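Local coordinates for protein tumour necrosis factor receptor (Ectromelia virus, PDB 3ON9) that sequesters host chemokines through its SECRET domain, the part in this chain, and as a whole receptor probably also binds tumour necrosis factor to inhibit host immune defence, at residues N14-N19 and D60-S65; S25-S30 and I52-S57; L38-T43 and I83-K88; E111-V116 and V142-S147; N122-I127 and Y148-D153. All coordinates share one frame; numbering follows the deposited sequence. Where two conformers were deposited one is given.

Contact 1 (N14-N19 and D60-S65); sequences NMYPVN and DKLATS
M15 and A63 form an antiparallel hydrogen-bonded pair where the end of strand 8-16 lies beside the start of strand 62-69, in the five-stranded sheet of the beta-sandwich. M15 N donates to A63 O at 3.0 Å, and A63 N returns a nearly straight bond (173°) to M15 O. N14 and T64 make the adjoining non-hydrogen-bonded pair. The cis peptide bond before P17 takes the chain out of the strand, but V18 N picks up K61 O at 2.8 Å, and P17 CA gives the same oxygen a CA-H...O contact. A water then donates to both V18 O and D60 O.

With CG anti to the backbone N (chi1 -170°), the Y16 ring is set beside K61, where CE1 lies 3.7 Å from K61 CB; L62 CA approaches the ring edge near its plane, and P17 CB rests over one face. V18 straddles the A63 methyl, with CG2 at 3.8 Å and CG1 at 3.9 Å from A63 CB, while M15 CE reaches to 4.3 Å from it. M15 and V18 also pack on Y56 of strand 51-59 and on L38 of the facing sheet. Backbone bonds thus carry the pairing past the cis peptide bond, while M15, V18 and A63 add apolar packing to the buried interior and Y16 leans on the aliphatic part of an exposed lysine.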
# COMPACT_ATOMS: atom_id res chain seq x y z
N ASN A 14 -3.80 -2.41 -5.76
CA ASN A 14 -4.55 -2.43 -7.01
C ASN A 14 -5.77 -3.32 -6.85
O ASN A 14 -5.69 -4.37 -6.23
CB ASN A 14 -3.66 -2.89 -8.17
CG ASN A 14 -2.47 -1.97 -8.36
OD1 ASN A 14 -2.58 -0.76 -8.12
ND2 ASN A 14 -1.33 -2.52 -8.76
N MET A 15 -6.92 -2.87 -7.35
CA MET A 15 -8.19 -3.49 -6.98
C MET A 15 -9.15 -3.60 -8.15
O MET A 15 -9.23 -2.71 -8.99
CB MET A 15 -8.87 -2.66 -5.87
CG MET A 15 -8.01 -2.51 -4.62
SD MET A 15 -8.83 -1.54 -3.34
CE MET A 15 -8.71 0.10 -4.04
N TYR A 16 -9.90 -4.70 -8.20
CA TYR A 16 -10.93 -4.88 -9.21
C TYR A 16 -12.01 -5.79 -8.65
O TYR A 16 -11.71 -6.79 -8.02
CB TYR A 16 -10.33 -5.51 -10.47
CG TYR A 16 -11.29 -5.51 -11.63
CD1 TYR A 16 -11.28 -4.48 -12.56
CD2 TYR A 16 -12.23 -6.53 -11.78
CE1 TYR A 16 -12.18 -4.47 -13.62
CE2 TYR A 16 -13.12 -6.52 -12.84
CZ TYR A 16 -13.08 -5.49 -13.75
OH TYR A 16 -13.97 -5.48 -14.80
N PRO A 17 -13.29 -5.44 -8.86
CA PRO A 17 -13.78 -4.22 -9.50
C PRO A 17 -14.11 -3.14 -8.47
O PRO A 17 -14.53 -3.47 -7.35
CB PRO A 17 -15.10 -4.66 -10.15
CG PRO A 17 -15.56 -5.85 -9.31
CD PRO A 17 -14.40 -6.32 -8.46
N VAL A 18 -13.95 -1.88 -8.84
CA VAL A 18 -14.44 -0.79 -8.01
C VAL A 18 -15.59 -0.10 -8.72
O VAL A 18 -15.65 -0.07 -9.96
CB VAL A 18 -13.34 0.23 -7.61
CG1 VAL A 18 -12.26 -0.45 -6.78
CG2 VAL A 18 -12.74 0.93 -8.82
N ASN A 19 -16.52 0.43 -7.93
CA ASN A 19 -17.71 1.09 -8.45
C ASN A 19 -17.71 2.59 -8.19
O ASN A 19 -18.60 3.29 -8.68
CB ASN A 19 -18.95 0.49 -7.80
CG ASN A 19 -19.08 -0.98 -8.07
OD1 ASN A 19 -19.29 -1.39 -9.21
ND2 ASN A 19 -18.96 -1.79 -7.02
N ASP A 60 -12.38 2.66 -15.76
CA ASP A 60 -13.56 1.82 -15.70
C ASP A 60 -13.78 1.27 -14.29
O ASP A 60 -14.19 2.02 -13.40
CB ASP A 60 -13.54 0.73 -16.77
CG ASP A 60 -14.91 0.12 -17.03
OD1 ASP A 60 -15.94 0.71 -16.62
OD2 ASP A 60 -14.96 -0.95 -17.65
N LYS A 61 -13.52 -0.02 -14.07
CA LYS A 61 -13.71 -0.59 -12.74
C LYS A 61 -12.39 -1.01 -12.12
O LYS A 61 -12.37 -1.71 -11.11
CB LYS A 61 -14.66 -1.79 -12.80
CG LYS A 61 -16.08 -1.46 -13.24
CD LYS A 61 -16.92 -2.73 -13.27
CE LYS A 61 -18.40 -2.42 -13.43
NZ LYS A 61 -18.74 -2.06 -14.84
N LEU A 62 -11.28 -0.57 -12.72
CA LEU A 62 -9.94 -0.92 -12.27
C LEU A 62 -9.31 0.24 -11.52
O LEU A 62 -9.22 1.34 -12.05
CB LEU A 62 -9.05 -1.28 -13.46
CG LEU A 62 -7.57 -1.53 -13.19
CD1 LEU A 62 -7.40 -2.79 -12.33
CD2 LEU A 62 -6.82 -1.67 -14.51
N ALA A 63 -8.85 -0.01 -10.30
CA ALA A 63 -8.24 1.04 -9.49
C ALA A 63 -6.77 0.76 -9.18
O ALA A 63 -6.41 -0.38 -8.88
CB ALA A 63 -9.01 1.22 -8.19
N THR A 64 -5.95 1.80 -9.24
CA THR A 64 -4.63 1.75 -8.63
C THR A 64 -4.61 2.78 -7.52
O THR A 64 -5.20 3.85 -7.66
CB THR A 64 -3.48 1.99 -9.64
OG1 THR A 64 -2.21 1.80 -8.99
CG2 THR A 64 -3.54 3.40 -10.22
N SER A 65 -3.97 2.46 -6.41
CA SER A 65 -3.95 3.35 -5.26
C SER A 65 -2.66 3.13 -4.49
O SER A 65 -1.96 2.16 -4.72
CB SER A 65 -5.18 3.09 -4.36
OG SER A 65 -5.10 1.84 -3.70
O HOH W 1 -16.06 2.32 -11.31

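Contact 2 (S25-S30 and I52-S57); sequences SSIGSS and IGDYYS
One short side-chain hydrogen bond, from S25 OG to D54 OD2 at 2.6 Å, links two strands that belong to different sheets. The hydroxyl arrives on the syn lone pair of OD2, the side of the other carboxylate oxygen, and OD1 lies 3.3 Å from S25 OG. With OG anti to the backbone N (chi1 166°), S25 turns its hydroxyl to D54 across a wide backbone separation. Beside them I27 and D54 reach toward each other tip to tip, I27 CG1 coming within 3.7 Å of D54 OD2. Farther along the same side chain, I27 CD1 touches the backbone, 3.7 Å from G53 N and 3.8 Å from I52 C. The peptide it meets belongs to a classic beta bulge, in which I52 and G53 both face F68 of strand 62-69. Strands 24-26 and 51-59 are each outermost in their sheet, and the contact bridges the two sheets of the beta-sandwich at its surface.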
# COMPACT_ATOMS: atom_id res chain seq x y z
N SER A 25 -9.08 11.28 1.68
CA SER A 25 -7.81 10.87 2.27
C SER A 25 -7.54 11.54 3.60
O SER A 25 -7.78 12.75 3.77
CB SER A 25 -6.66 11.21 1.32
OG SER A 25 -5.40 11.11 2.00
N SER A 26 -7.00 10.77 4.53
CA SER A 26 -6.48 11.35 5.77
C SER A 26 -5.18 10.70 6.20
O SER A 26 -5.17 9.57 6.70
CB SER A 26 -7.51 11.25 6.90
OG SER A 26 -6.91 11.69 8.11
N ILE A 27 -4.08 11.42 6.02
CA ILE A 27 -2.77 10.90 6.35
C ILE A 27 -2.43 11.16 7.82
O ILE A 27 -2.94 12.11 8.41
CB ILE A 27 -1.68 11.45 5.39
CG1 ILE A 27 -1.88 10.84 3.99
CG2 ILE A 27 -0.28 11.10 5.89
CD1 ILE A 27 -0.91 11.33 2.95
N GLY A 28 -1.62 10.29 8.40
CA GLY A 28 -1.25 10.42 9.80
C GLY A 28 -0.72 9.09 10.29
O GLY A 28 -0.30 8.25 9.50
N SER A 29 -0.77 8.89 11.61
CA SER A 29 -0.33 7.64 12.24
C SER A 29 -1.06 6.44 11.64
O SER A 29 -0.47 5.37 11.47
CB SER A 29 -0.60 7.73 13.73
OG SER A 29 0.28 8.65 14.34
N SER A 30 -2.34 6.62 11.37
CA SER A 30 -3.14 5.61 10.67
C SER A 30 -3.71 6.30 9.44
O SER A 30 -4.71 7.01 9.52
CB SER A 30 -4.24 5.07 11.58
OG SER A 30 -5.02 4.07 10.93
N ILE A 52 3.83 10.92 3.05
CA ILE A 52 3.49 12.29 2.66
C ILE A 52 2.44 12.40 1.58
O ILE A 52 1.88 13.48 1.37
CB ILE A 52 4.73 13.06 2.14
CG1 ILE A 52 5.35 12.36 0.93
CG2 ILE A 52 5.76 13.27 3.27
CD1 ILE A 52 6.52 13.11 0.34
N GLY A 53 2.17 11.31 0.87
CA GLY A 53 1.25 11.40 -0.24
C GLY A 53 0.51 10.11 -0.48
O GLY A 53 0.95 9.04 -0.05
N ASP A 54 -0.61 10.21 -1.17
CA ASP A 54 -1.35 9.03 -1.58
C ASP A 54 -2.13 9.29 -2.86
O ASP A 54 -2.15 10.41 -3.36
CB ASP A 54 -2.26 8.51 -0.47
CG ASP A 54 -3.24 9.53 0.05
OD1 ASP A 54 -3.57 10.51 -0.67
OD2 ASP A 54 -3.68 9.34 1.19
N TYR A 55 -2.76 8.24 -3.38
CA TYR A 55 -3.50 8.39 -4.63
C TYR A 55 -4.48 7.25 -4.79
O TYR A 55 -4.35 6.21 -4.15
CB TYR A 55 -2.54 8.45 -5.83
CG TYR A 55 -1.62 7.26 -5.96
CD1 TYR A 55 -1.98 6.14 -6.71
CD2 TYR A 55 -0.39 7.23 -5.31
CE1 TYR A 55 -1.14 5.06 -6.83
CE2 TYR A 55 0.46 6.15 -5.42
CZ TYR A 55 0.07 5.06 -6.18
OH TYR A 55 0.92 3.97 -6.29
N TYR A 56 -5.48 7.47 -5.64
CA TYR A 56 -6.51 6.49 -5.96
C TYR A 56 -7.07 6.92 -7.30
O TYR A 56 -7.67 8.00 -7.43
CB TYR A 56 -7.61 6.48 -4.87
CG TYR A 56 -8.81 5.63 -5.19
CD1 TYR A 56 -8.82 4.27 -4.89
CD2 TYR A 56 -9.94 6.17 -5.78
CE1 TYR A 56 -9.93 3.47 -5.19
CE2 TYR A 56 -11.05 5.39 -6.09
CZ TYR A 56 -11.04 4.04 -5.78
OH TYR A 56 -12.14 3.27 -6.07
N SER A 57 -6.84 6.11 -8.33
CA SER A 57 -7.16 6.50 -9.69
C SER A 57 -7.76 5.31 -10.42
O SER A 57 -7.28 4.18 -10.29
CB SER A 57 -5.90 7.00 -10.40
OG SER A 57 -6.22 7.54 -11.67

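Contact 3 (L38-T43 and I83-K88); sequences LTITLT and INLEIK
T39, T41 and T43 pair with K88, E86 and N84 as the three hydrogen-bonded rungs of an antiparallel ladder between strands 38-45 and 82-89. Each rung carries two backbone bonds, among them K88 N to T39 O at 2.8 Å and T41 N to E86 O at 2.9 Å. At the T43 rung N84 N stands 44° above the carbonyl plane of T43 O.

I40 with I87 and L42 with L85 are the intervening non-hydrogen-bonded pairs, and their side chains share one face of the sheet. I40 and L85 lie side by side, with I40 CG2 3.7 Å from L85 CD1; that same L85 methyl is 3.9 Å from L42 CB and so sits against both I40 and L42. At one end L42 CD1 meets I83 CG2 at 3.7 Å, a placement that starts from CG anti to the backbone N (chi1 166°), and at the other L38 CD2 touches I87 CG2. This is the core layer of the beta-sandwich: I40 and L85 press on I13 of the facing sheet, and L85 also on V125.

The face of T39, T41, N84 and E86 is polar. A water lies 2.7 Å from both T41 OG1 and E86 OE2, weakly bonded to T39 O, with fewer protons than acceptors around it. T39 OG1 turns instead to S34 OG, and T43 OG1 packs 3.3 Å from N84 CB.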
# COMPACT_ATOMS: atom_id res chain seq x y z
N LEU A 38 -15.00 1.05 -0.01
CA LEU A 38 -13.72 0.44 0.37
C LEU A 38 -12.89 1.41 1.19
O LEU A 38 -12.83 2.59 0.87
CB LEU A 38 -12.91 0.07 -0.89
CG LEU A 38 -13.27 -1.25 -1.58
CD1 LEU A 38 -12.87 -1.23 -3.05
CD2 LEU A 38 -12.64 -2.41 -0.86
N THR A 39 -12.24 0.91 2.25
CA THR A 39 -11.31 1.75 3.01
C THR A 39 -9.98 1.02 3.09
O THR A 39 -9.93 -0.17 3.40
CB THR A 39 -11.81 2.04 4.43
OG1 THR A 39 -13.09 2.68 4.37
CG2 THR A 39 -10.82 2.97 5.16
N ILE A 40 -8.91 1.74 2.79
CA ILE A 40 -7.56 1.20 2.93
C ILE A 40 -6.89 1.95 4.08
O ILE A 40 -6.78 3.18 4.05
CB ILE A 40 -6.73 1.38 1.66
CG1 ILE A 40 -7.47 0.78 0.45
CG2 ILE A 40 -5.35 0.75 1.85
CD1 ILE A 40 -6.85 1.17 -0.89
N THR A 41 -6.46 1.20 5.09
CA THR A 41 -5.86 1.76 6.31
C THR A 41 -4.42 1.27 6.46
O THR A 41 -4.15 0.06 6.50
CB THR A 41 -6.68 1.38 7.56
OG1 THR A 41 -8.03 1.83 7.41
CG2 THR A 41 -6.07 2.00 8.83
N LEU A 42 -3.51 2.23 6.54
CA LEU A 42 -2.09 1.97 6.66
C LEU A 42 -1.50 2.48 7.98
O LEU A 42 -1.64 3.65 8.31
CB LEU A 42 -1.35 2.66 5.51
CG LEU A 42 0.17 2.78 5.66
CD1 LEU A 42 0.88 1.44 5.51
CD2 LEU A 42 0.68 3.78 4.65
N THR A 43 -0.83 1.61 8.72
CA THR A 43 0.01 2.07 9.83
C THR A 43 1.49 1.77 9.55
O THR A 43 1.84 0.97 8.68
CB THR A 43 -0.42 1.51 11.20
OG1 THR A 43 -0.24 0.10 11.24
CG2 THR A 43 -1.88 1.85 11.50
N ILE A 83 4.85 -2.23 8.87
CA ILE A 83 3.81 -1.74 7.96
C ILE A 83 2.60 -2.65 8.06
O ILE A 83 2.69 -3.84 7.78
CB ILE A 83 4.30 -1.71 6.51
CG1 ILE A 83 5.43 -0.69 6.33
CG2 ILE A 83 3.16 -1.42 5.55
CD1 ILE A 83 4.98 0.77 6.44
N ASN A 84 1.47 -2.10 8.50
CA ASN A 84 0.21 -2.85 8.50
C ASN A 84 -0.75 -2.20 7.53
O ASN A 84 -0.87 -0.98 7.47
CB ASN A 84 -0.43 -2.90 9.89
CG ASN A 84 0.40 -3.68 10.90
OD1 ASN A 84 1.11 -4.62 10.54
ND2 ASN A 84 0.29 -3.29 12.17
N LEU A 85 -1.48 -3.03 6.79
CA LEU A 85 -2.39 -2.53 5.79
C LEU A 85 -3.65 -3.36 5.85
O LEU A 85 -3.58 -4.59 5.88
CB LEU A 85 -1.75 -2.71 4.41
CG LEU A 85 -2.37 -1.99 3.24
CD1 LEU A 85 -2.24 -0.46 3.42
CD2 LEU A 85 -1.70 -2.44 1.94
N GLU A 86 -4.80 -2.70 5.89
CA GLU A 86 -6.08 -3.40 5.88
C GLU A 86 -6.95 -2.83 4.78
O GLU A 86 -7.07 -1.61 4.64
CB GLU A 86 -6.78 -3.23 7.23
CG GLU A 86 -8.20 -3.79 7.27
CD GLU A 86 -9.06 -3.16 8.37
OE1 GLU A 86 -9.21 -3.80 9.43
OE2 GLU A 86 -9.56 -2.03 8.18
N ILE A 87 -7.53 -3.72 3.97
CA ILE A 87 -8.50 -3.32 2.97
C ILE A 87 -9.88 -3.77 3.46
O ILE A 87 -10.13 -4.98 3.61
CB ILE A 87 -8.17 -3.95 1.59
CG1 ILE A 87 -6.80 -3.46 1.07
CG2 ILE A 87 -9.27 -3.61 0.56
CD1 ILE A 87 -5.59 -4.20 1.63
N LYS A 88 -10.76 -2.81 3.71
CA LYS A 88 -12.07 -3.08 4.31
C LYS A 88 -13.21 -2.84 3.34
O LYS A 88 -13.44 -1.71 2.91
CB LYS A 88 -12.26 -2.23 5.58
CG LYS A 88 -13.69 -2.17 6.12
CD LYS A 88 -14.18 -3.54 6.56
CE LYS A 88 -15.36 -3.45 7.53
NZ LYS A 88 -16.51 -2.66 6.98
O HOH W 2 -9.48 -0.12 6.34

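Contact 4 (E111-V116 and V142-S147); sequences ETVTVV and VAYHTS
V142 opens the contact by meeting E111 tip to tip, with CG2 3.8 Å from E111 CD and CG1 3.9 Å from E111 CG. The glutamate chain is bent at chi2 (-71°), which brings its CD beside the valine methyls. Its OE1 is held by Y129 OH and H109 ND1, a pairing that probably helps an acidic group tolerate apolar neighbours.

Y144 follows two residues on and is the main partner on this segment. V113 CG2 sits over one face of its ring as a CH-pi contact, 3.6 Å from the centroid and 20° off the normal, displaced so that CZ and CE2 are its nearest ring atoms. The phenol oxygen reaches past the valine to E111, where Y144 OH lies 3.4 Å from E111 CG. A water in the ring plane, 2.8 Å from Y144 OH, donates to E111 O at 2.7 Å and links the tyrosine to the backbone opposite.

The axes of 111-116 and 142-145 run 16° apart and approach to 9.5 Å, in different sheets: Y144 and V142 also pack on P100, while V113 touches V125 and I127, so the contact fills the sandwich interior between strand 110-116 and the outermost strand 140-145.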
# COMPACT_ATOMS: atom_id res chain seq x y z
N GLU A 111 5.79 -6.75 7.86
CA GLU A 111 4.55 -6.25 7.29
C GLU A 111 3.42 -7.26 7.38
O GLU A 111 3.65 -8.48 7.38
CB GLU A 111 4.76 -5.71 5.87
CG GLU A 111 5.50 -6.60 4.90
CD GLU A 111 7.00 -6.74 5.19
OE1 GLU A 111 7.71 -5.74 5.46
OE2 GLU A 111 7.46 -7.89 5.15
N THR A 112 2.20 -6.75 7.51
CA THR A 112 1.00 -7.58 7.46
C THR A 112 -0.03 -6.90 6.58
O THR A 112 -0.16 -5.67 6.60
CB THR A 112 0.37 -7.84 8.84
OG1 THR A 112 -0.34 -6.67 9.29
CG2 THR A 112 1.44 -8.24 9.84
N VAL A 113 -0.73 -7.71 5.81
CA VAL A 113 -1.77 -7.23 4.91
C VAL A 113 -3.01 -8.06 5.17
O VAL A 113 -2.96 -9.29 5.16
CB VAL A 113 -1.35 -7.38 3.44
CG1 VAL A 113 -2.53 -7.05 2.53
CG2 VAL A 113 -0.14 -6.49 3.15
N THR A 114 -4.11 -7.37 5.43
CA THR A 114 -5.37 -7.99 5.82
C THR A 114 -6.48 -7.51 4.89
O THR A 114 -6.46 -6.36 4.46
CB THR A 114 -5.75 -7.59 7.25
OG1 THR A 114 -4.83 -8.21 8.17
CG2 THR A 114 -7.17 -8.02 7.59
N VAL A 115 -7.44 -8.38 4.60
CA VAL A 115 -8.62 -7.97 3.84
C VAL A 115 -9.87 -8.39 4.61
O VAL A 115 -9.88 -9.45 5.26
CB VAL A 115 -8.62 -8.57 2.41
CG1 VAL A 115 -8.51 -10.11 2.45
CG2 VAL A 115 -9.84 -8.13 1.64
N VAL A 116 -10.90 -7.55 4.58
CA VAL A 116 -12.15 -7.80 5.30
C VAL A 116 -13.30 -7.77 4.29
O VAL A 116 -13.67 -6.72 3.77
CB VAL A 116 -12.38 -6.76 6.44
CG1 VAL A 116 -13.54 -7.21 7.32
CG2 VAL A 116 -11.11 -6.58 7.30
N VAL A 142 7.70 -6.60 -1.35
CA VAL A 142 6.82 -7.57 -0.70
C VAL A 142 5.49 -7.58 -1.46
O VAL A 142 4.76 -6.58 -1.45
CB VAL A 142 6.57 -7.23 0.78
CG1 VAL A 142 5.87 -8.38 1.47
CG2 VAL A 142 7.89 -6.90 1.50
N ALA A 143 5.19 -8.68 -2.14
CA ALA A 143 4.04 -8.73 -3.04
C ALA A 143 2.96 -9.69 -2.58
O ALA A 143 3.25 -10.77 -2.07
CB ALA A 143 4.49 -9.08 -4.48
N TYR A 144 1.70 -9.26 -2.72
CA TYR A 144 0.55 -10.08 -2.35
C TYR A 144 -0.46 -10.06 -3.49
O TYR A 144 -0.68 -9.02 -4.11
CB TYR A 144 -0.15 -9.53 -1.11
CG TYR A 144 0.72 -9.27 0.10
CD1 TYR A 144 0.65 -10.09 1.20
CD2 TYR A 144 1.57 -8.17 0.14
CE1 TYR A 144 1.44 -9.85 2.32
CE2 TYR A 144 2.35 -7.91 1.26
CZ TYR A 144 2.27 -8.76 2.35
OH TYR A 144 3.04 -8.54 3.47
N HIS A 145 -1.08 -11.21 -3.77
CA HIS A 145 -2.10 -11.29 -4.81
C HIS A 145 -3.21 -12.26 -4.41
O HIS A 145 -2.91 -13.41 -4.06
CB HIS A 145 -1.48 -11.79 -6.13
CG HIS A 145 -0.26 -11.03 -6.56
ND1 HIS A 145 -0.32 -9.73 -7.00
CD2 HIS A 145 1.04 -11.40 -6.62
CE1 HIS A 145 0.90 -9.32 -7.31
NE2 HIS A 145 1.74 -10.32 -7.09
N THR A 146 -4.46 -11.83 -4.47
CA THR A 146 -5.58 -12.74 -4.20
C THR A 146 -6.00 -13.56 -5.41
O THR A 146 -6.62 -14.62 -5.26
CB THR A 146 -6.82 -12.00 -3.67
OG1 THR A 146 -7.33 -11.11 -4.67
CG2 THR A 146 -6.47 -11.22 -2.40
N SER A 147 -5.68 -13.07 -6.60
CA SER A 147 -6.08 -13.72 -7.83
C SER A 147 -5.10 -13.33 -8.93
O SER A 147 -3.91 -13.13 -8.65
CB SER A 147 -7.51 -13.31 -8.20
OG SER A 147 -8.02 -14.08 -9.29
O HOH W 3 3.21 -10.39 5.51

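Contact 5 (N122-I127 and Y148-D153); sequences NLDVYI and YILNVD
N122 and D124 hold the loop after strand 140-145 by side-chain-to-backbone hydrogen bonds, so that it folds back over strand 122-130 at the margin of the beta-sandwich. N122 ND2 donates to Y148 O at 2.9 Å, nearly straight (168°) and with the acceptor in its amide plane. L150 N donates to D124 OD2 at 2.8 Å, meeting the carboxylate on its syn side, 18° out of plane. The L150 side chain passes obliquely by both: its CB is 3.2 Å from D124 OD2, and its CD2 is 3.7 Å from N122 CB. I149 crosses Y126 at about a right angle, bringing CG2 to 3.5 Å from Y126 OH.

A water gathers the next shell, donating to D124 OD2 and L150 O and accepting from Y126 OH, whose ring plane contains it. Thus D124 OD2 takes two donors, while its OD1 is bonded to H145 ND1; together these fix the rotation of the carboxylate and probably stabilise its negative charge. L150 and V152 also rest on L62, which joins the loop to strand 62-69. Around V152 the chain makes an Asx turn, with D153 N donating to N151 OD1 at 3.0 Å from 35° above the amide carbonyl plane.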
# COMPACT_ATOMS: atom_id res chain seq x y z
N ASN A 122 -10.04 -9.18 -7.61
CA ASN A 122 -8.58 -9.13 -7.66
C ASN A 122 -8.07 -8.06 -6.71
O ASN A 122 -8.57 -6.94 -6.72
CB ASN A 122 -8.06 -8.76 -9.06
CG ASN A 122 -8.65 -9.61 -10.17
OD1 ASN A 122 -9.84 -9.53 -10.47
ND2 ASN A 122 -7.80 -10.40 -10.83
N LEU A 123 -7.09 -8.42 -5.89
CA LEU A 123 -6.47 -7.48 -4.97
C LEU A 123 -4.98 -7.75 -4.99
O LEU A 123 -4.54 -8.86 -4.69
CB LEU A 123 -7.01 -7.68 -3.56
CG LEU A 123 -6.31 -6.95 -2.41
CD1 LEU A 123 -6.25 -5.42 -2.67
CD2 LEU A 123 -6.98 -7.24 -1.07
N ASP A 124 -4.19 -6.74 -5.35
CA ASP A 124 -2.74 -6.84 -5.35
C ASP A 124 -2.20 -5.79 -4.39
O ASP A 124 -2.66 -4.64 -4.41
CB ASP A 124 -2.16 -6.55 -6.74
CG ASP A 124 -2.71 -7.47 -7.82
OD1 ASP A 124 -2.77 -8.69 -7.59
OD2 ASP A 124 -3.05 -6.96 -8.90
N VAL A 125 -1.23 -6.17 -3.58
CA VAL A 125 -0.55 -5.23 -2.70
C VAL A 125 0.95 -5.36 -2.89
O VAL A 125 1.49 -6.47 -2.97
CB VAL A 125 -0.91 -5.50 -1.23
CG1 VAL A 125 -0.09 -4.62 -0.31
CG2 VAL A 125 -2.39 -5.24 -1.03
N TYR A 126 1.63 -4.22 -2.99
CA TYR A 126 3.09 -4.20 -2.97
C TYR A 126 3.56 -3.24 -1.89
O TYR A 126 3.13 -2.09 -1.84
CB TYR A 126 3.66 -3.75 -4.32
CG TYR A 126 3.10 -4.49 -5.51
CD1 TYR A 126 3.67 -5.68 -5.96
CD2 TYR A 126 1.99 -4.00 -6.18
CE1 TYR A 126 3.14 -6.35 -7.06
CE2 TYR A 126 1.46 -4.67 -7.27
CZ TYR A 126 2.03 -5.83 -7.71
OH TYR A 126 1.47 -6.46 -8.81
N ILE A 127 4.44 -3.74 -1.03
CA ILE A 127 5.10 -2.88 -0.04
C ILE A 127 6.58 -2.92 -0.39
O ILE A 127 7.20 -3.97 -0.36
CB ILE A 127 4.88 -3.40 1.37
CG1 ILE A 127 3.37 -3.44 1.67
CG2 ILE A 127 5.60 -2.48 2.39
CD1 ILE A 127 3.01 -4.16 2.94
N TYR A 148 -5.58 -13.25 -10.16
CA TYR A 148 -4.73 -12.83 -11.27
C TYR A 148 -4.20 -11.44 -11.00
O TYR A 148 -4.90 -10.59 -10.43
CB TYR A 148 -5.49 -12.87 -12.60
CG TYR A 148 -6.00 -14.24 -12.96
CD1 TYR A 148 -5.12 -15.23 -13.36
CD2 TYR A 148 -7.35 -14.54 -12.89
CE1 TYR A 148 -5.57 -16.50 -13.69
CE2 TYR A 148 -7.82 -15.79 -13.22
CZ TYR A 148 -6.92 -16.77 -13.62
OH TYR A 148 -7.40 -18.02 -13.95
N ILE A 149 -2.95 -11.21 -11.40
CA ILE A 149 -2.28 -9.94 -11.15
C ILE A 149 -2.73 -8.87 -12.13
O ILE A 149 -2.64 -9.04 -13.34
CB ILE A 149 -0.75 -10.12 -11.26
CG1 ILE A 149 -0.28 -11.21 -10.29
CG2 ILE A 149 -0.04 -8.79 -10.99
CD1 ILE A 149 1.18 -11.53 -10.40
N LEU A 150 -3.23 -7.76 -11.58
CA LEU A 150 -3.77 -6.66 -12.38
C LEU A 150 -2.67 -5.85 -13.06
O LEU A 150 -1.63 -5.56 -12.47
CB LEU A 150 -4.59 -5.73 -11.48
CG LEU A 150 -5.81 -6.37 -10.84
CD1 LEU A 150 -6.35 -5.48 -9.70
CD2 LEU A 150 -6.88 -6.70 -11.89
N ASN A 151 -2.92 -5.48 -14.32
CA ASN A 151 -2.06 -4.53 -15.00
C ASN A 151 -2.65 -3.13 -14.86
O ASN A 151 -3.73 -2.85 -15.39
CB ASN A 151 -1.93 -4.90 -16.48
CG ASN A 151 -0.97 -4.00 -17.23
OD1 ASN A 151 -0.32 -3.13 -16.64
ND2 ASN A 151 -0.87 -4.21 -18.55
N VAL A 152 -1.95 -2.27 -14.12
CA VAL A 152 -2.38 -0.89 -13.95
C VAL A 152 -1.37 0.08 -14.55
O VAL A 152 -1.39 1.27 -14.23
CB VAL A 152 -2.62 -0.54 -12.46
CG1 VAL A 152 -3.80 -1.33 -11.91
CG2 VAL A 152 -1.35 -0.77 -11.66
N ASP A 153 -0.49 -0.43 -15.42
CA ASP A 153 0.48 0.45 -16.05
C ASP A 153 -0.17 1.68 -16.66
O ASP A 153 -1.24 1.60 -17.28
CB ASP A 153 1.23 -0.29 -17.17
CG ASP A 153 2.21 -1.32 -16.64
OD1 ASP A 153 2.34 -1.48 -15.41
OD2 ASP A 153 2.87 -1.98 -17.49
O HOH W 4 -5.07 -10.26 -7.64
O HOH W 5 -1.16 -5.29 -9.76

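From the N terminus, contact 1 opens at 14-19 and closes at 60-65, joining strands 8-16 and 62-69 of one sheet. Contact 2 is nested inside that loop, tying an edge strand of each sheet together. Contact 3 opens within both and closes only at 83-88, so it crosses both and pairs neighbouring strands in the second sheet. Contacts 4 and 5 open only after the first three have closed, and cross each other: contact 4 spans the sandwich from 111-116 to 142-147, and contact 5 draws the succeeding loop over 122-127. Strand 122-130 lies next to strand 8-16, so contact 1 and the strand side of contact 5 share one sheet, while contact 4 adjoins contact 3 through strand 82-89.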